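Local coordinates for protein metal-bound toxin (Helicobacter pylori, PDB 4NRN) that binds two zinc ions and, as a RelE-family toxin of the YafQ subfamily from a toxin-antitoxin system, probably acts as an RNA endonuclease, at residues I4-K9 against L78-L83. Sequence-based numbering, arbitrary orientation.
Sequences IETSKK and LFLVRL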
ATOM      1  N   ILE A   4       8.235   6.693  -5.409  1.00 22.19           N
ATOM      2  CA  ILE A   4       6.953   6.397  -4.781  1.00 22.93           C
ATOM      3  C   ILE A   4       5.900   7.333  -5.338  1.00 21.64           C
ATOM      4  O   ILE A   4       5.998   8.546  -5.184  1.00 31.13           O
ATOM      5  CB  ILE A   4       7.019   6.544  -3.240  1.00 21.91           C
ATOM      6  CG1 ILE A   4       8.089   5.619  -2.666  1.00 16.91           C
ATOM      7  CG2 ILE A   4       5.657   6.232  -2.596  1.00 20.63           C
ATOM      8  CD1 ILE A   4       8.626   6.070  -1.343  1.00 15.72           C
ATOM      9  N   GLU A   5       4.898   6.773  -5.997  1.00 15.53           N
ATOM     10  CA  GLU A   5       3.855   7.591  -6.594  1.00 23.58           C
ATOM     11  C   GLU A   5       2.502   7.086  -6.148  1.00 18.95           C
ATOM     12  O   GLU A   5       2.316   5.890  -5.955  1.00 22.34           O
ATOM     13  CB  GLU A   5       3.951   7.567  -8.121  1.00 34.57           C
ATOM     14  CG  GLU A   5       3.448   8.858  -8.772  1.00 49.95           C
ATOM     15  CD  GLU A   5       3.405   8.801 -10.291  1.00 59.65           C
ATOM     16  OE1 GLU A   5       3.546   7.698 -10.859  1.00 56.74           O
ATOM     17  OE2 GLU A   5       3.222   9.867 -10.918  1.00 64.65           O
ATOM     18  N   THR A   6       1.557   8.002  -5.982  1.00 15.12           N
ATOM     19  CA  THR A   6       0.232   7.626  -5.529  1.00 16.55           C
ATOM     20  C   THR A   6      -0.797   7.845  -6.626  1.00 23.34           C
ATOM     21  O   THR A   6      -0.557   8.587  -7.572  1.00 29.47           O
ATOM     22  CB  THR A   6      -0.190   8.426  -4.283  1.00 22.69           C
ATOM     23  OG1 THR A   6      -0.447   9.791  -4.646  1.00 20.40           O
ATOM     24  CG2 THR A   6       0.904   8.382  -3.223  1.00 26.37           C
ATOM     25  N   SER A   7      -1.940   7.183  -6.489  1.00 19.67           N
ATOM     26  CA  SER A   7      -3.102   7.434  -7.330  1.00 17.09           C
ATOM     27  C   SER A   7      -3.956   8.543  -6.711  1.00 20.88           C
ATOM     28  O   SER A   7      -3.740   8.940  -5.552  1.00 17.81           O
ATOM     29  CB  SER A   7      -3.941   6.166  -7.446  1.00 13.27           C
ATOM     30  OG  SER A   7      -4.641   5.903  -6.239  1.00 13.24           O
ATOM     31  N   LYS A   8      -4.929   9.035  -7.474  1.00 17.64           N
ATOM     32  CA  LYS A   8      -5.883  10.020  -6.956  1.00 25.62           C
ATOM     33  C   LYS A   8      -6.838   9.393  -5.923  1.00 28.40           C
ATOM     34  O   LYS A   8      -7.275  10.075  -4.997  1.00 31.32           O
ATOM     35  CB  LYS A   8      -6.672  10.700  -8.088  1.00 20.40           C
ATOM     36  CG  LYS A   8      -5.834  11.527  -9.061  1.00 18.05           C
ATOM     37  CD  LYS A   8      -6.733  12.215 -10.106  1.00 22.04           C
ATOM     38  CE  LYS A   8      -5.913  12.913 -11.202  1.00 23.67           C
ATOM     39  NZ  LYS A   8      -6.758  13.583 -12.254  1.00 24.20           N
ATOM     40  N   LYS A   9      -7.147   8.101  -6.077  1.00 27.93           N
ATOM     41  CA  LYS A   9      -8.006   7.393  -5.117  1.00 28.68           C
ATOM     42  C   LYS A   9      -7.267   7.147  -3.812  1.00 23.82           C
ATOM     43  O   LYS A   9      -7.838   7.288  -2.739  1.00 17.42           O
ATOM     44  CB  LYS A   9      -8.508   6.051  -5.663  1.00 27.98           C
ATOM     45  CG  LYS A   9      -9.461   6.154  -6.831  1.00 40.16           C
ATOM     46  CD  LYS A   9      -9.731   4.772  -7.424  1.00 50.25           C
ATOM     47  CE  LYS A   9     -10.461   4.862  -8.766  1.00 45.91           C
ATOM     48  NZ  LYS A   9     -10.251   3.651  -9.611  1.00 40.03           N
ATOM     49  N   LEU A  78       7.293   2.403  -7.228  1.00 26.77           N
ATOM     50  CA  LEU A  78       6.299   1.798  -6.353  1.00 20.47           C
ATOM     51  C   LEU A  78       5.047   2.657  -6.432  1.00 16.94           C
ATOM     52  O   LEU A  78       5.079   3.836  -6.081  1.00 22.35           O
ATOM     53  CB  LEU A  78       6.823   1.748  -4.911  1.00 23.55           C
ATOM     54  CG  LEU A  78       5.816   1.430  -3.804  1.00 22.33           C
ATOM     55  CD1 LEU A  78       5.471  -0.051  -3.830  1.00 22.07           C
ATOM     56  CD2 LEU A  78       6.368   1.839  -2.444  1.00 19.50           C
ATOM     57  N   PHE A  79       3.949   2.069  -6.896  1.00 15.92           N
ATOM     58  CA  PHE A  79       2.700   2.800  -7.108  1.00 17.87           C
ATOM     59  C   PHE A  79       1.695   2.491  -5.990  1.00 21.67           C
ATOM     60  O   PHE A  79       1.276   1.349  -5.836  1.00 24.34           O
ATOM     61  CB  PHE A  79       2.132   2.408  -8.481  1.00 17.57           C
ATOM     62  CG  PHE A  79       0.965   3.254  -8.947  1.00 24.96           C
ATOM     63  CD1 PHE A  79       1.063   4.637  -9.002  1.00 29.30           C
ATOM     64  CD2 PHE A  79      -0.212   2.654  -9.381  1.00 21.59           C
ATOM     65  CE1 PHE A  79      -0.005   5.405  -9.452  1.00 27.27           C
ATOM     66  CE2 PHE A  79      -1.277   3.414  -9.839  1.00 15.51           C
ATOM     67  CZ  PHE A  79      -1.175   4.786  -9.867  1.00 23.80           C
ATOM     68  N   LEU A  80       1.320   3.495  -5.201  1.00 21.07           N
ATOM     69  CA  LEU A  80       0.329   3.282  -4.137  1.00 19.54           C
ATOM     70  C   LEU A  80      -1.098   3.489  -4.661  1.00 17.35           C
ATOM     71  O   LEU A  80      -1.489   4.601  -5.025  1.00 14.35           O
ATOM     72  CB  LEU A  80       0.627   4.151  -2.902  1.00 15.86           C
ATOM     73  CG  LEU A  80       2.090   4.164  -2.426  1.00 15.51           C
ATOM     74  CD1 LEU A  80       2.289   5.060  -1.204  1.00 22.21           C
ATOM     75  CD2 LEU A  80       2.602   2.765  -2.148  1.00  9.82           C
ATOM     76  N   VAL A  81      -1.868   2.400  -4.680  1.00 16.26           N
ATOM     77  CA  VAL A  81      -3.136   2.351  -5.411  1.00 21.37           C
ATOM     78  C   VAL A  81      -4.381   2.622  -4.553  1.00 22.78           C
ATOM     79  O   VAL A  81      -5.206   3.462  -4.907  1.00 34.99           O
ATOM     80  CB  VAL A  81      -3.298   1.010  -6.201  1.00 17.02           C
ATOM     81  CG1 VAL A  81      -4.536   1.048  -7.072  1.00 15.11           C
ATOM     82  CG2 VAL A  81      -2.078   0.748  -7.056  1.00 16.89           C
ATOM     83  N   ARG A  82      -4.534   1.909  -3.444  1.00 19.10           N
ATOM     84  CA  ARG A  82      -5.659   2.153  -2.543  1.00 18.59           C
ATOM     85  C   ARG A  82      -5.255   1.847  -1.107  1.00 24.43           C
ATOM     86  O   ARG A  82      -4.315   1.095  -0.866  1.00 25.10           O
ATOM     87  CB  ARG A  82      -6.880   1.312  -2.932  1.00 26.98           C
ATOM     88  CG  ARG A  82      -7.413   1.507  -4.368  1.00 26.43           C
ATOM     89  CD  ARG A  82      -8.191   2.808  -4.554  1.00 28.23           C
ATOM     90  NE  ARG A  82      -9.053   3.114  -3.413  1.00 30.25           N
ATOM     91  CZ  ARG A  82     -10.289   2.651  -3.261  1.00 37.15           C
ATOM     92  NH1 ARG A  82     -10.815   1.858  -4.182  1.00 45.56           N
ATOM     93  NH2 ARG A  82     -10.998   2.977  -2.188  1.00 37.96           N
ATOM     94  N   LEU A  83      -5.961   2.448  -0.156  1.00 25.18           N
ATOM     95  CA  LEU A  83      -5.677   2.270   1.264  1.00 23.56           C
ATOM     96  C   LEU A  83      -7.005   2.260   1.997  1.00 28.24           C
ATOM     97  O   LEU A  83      -7.683   3.283   2.061  1.00 24.50           O
ATOM     98  CB  LEU A  83      -4.826   3.425   1.786  1.00 19.07           C
ATOM     99  CG  LEU A  83      -4.311   3.280   3.213  1.00 25.51           C
ATOM    100  CD1 LEU A  83      -3.227   2.219   3.239  1.00 26.13           C
ATOM    101  CD2 LEU A  83      -3.777   4.610   3.725  1.00 27.50           C
TER
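Ser7 holds OG in the crowded position between its backbone N and carbonyl carbon (chi1 73°), and Phe79 sets CG anti to its backbone N (chi1 -170°). The first torsion turns the hydroxyl to the carbonyl of Val81. The second sends the phenyl ring toward the backbone of residues 5-7. Strands 4-6 and 78-83 run parallel, with Ile4 beside Leu78, Glu5 beside Phe79 and Thr6 beside Leu80. Glu5 works both ways in the ladder: its N donates to Leu78 O at 2.9 Å, and its O accepts from Leu80 N at 2.7 Å. Both bonds are nearly straight. Ser7 N carries the ladder one step further to Leu80 O at 3.0 Å, through a less straight hydrogen bond. Ser7 OG then donates to Val81 O at 2.8 Å, from above the carbonyl plane. The same OG accepts a hydrogen bond from Phe10 N, so Ser7 is the N-cap of helix 8-19 and joins strand to helix start. The Phe79 ring follows the chain turn, with CD1 by Glu5 O, CE1 by Thr6 O and CZ 3.9 Å from Ser7 CB. On the other face, Ile4 CG2 packs 3.8 Å from Leu80 CD1, and Thr6 CG2 meets that same methyl. The bend of Arg82 at chi2 (-76°) sets CD 3.4 Å from Lys9 CB; chi3 then directs NE. The contact is aliphatic, and the Arg82 charge is met by a salt bridge from NE to Asp13 in helix 8-19. Val81 and Arg82 form a classic beta bulge opposite Val68. Strand 3-6 is one edge of the mixed sheet, 77-84 lies between it and 65-72, and Ile4, Leu78 and Leu80 pack against Val31 of helix 24-35.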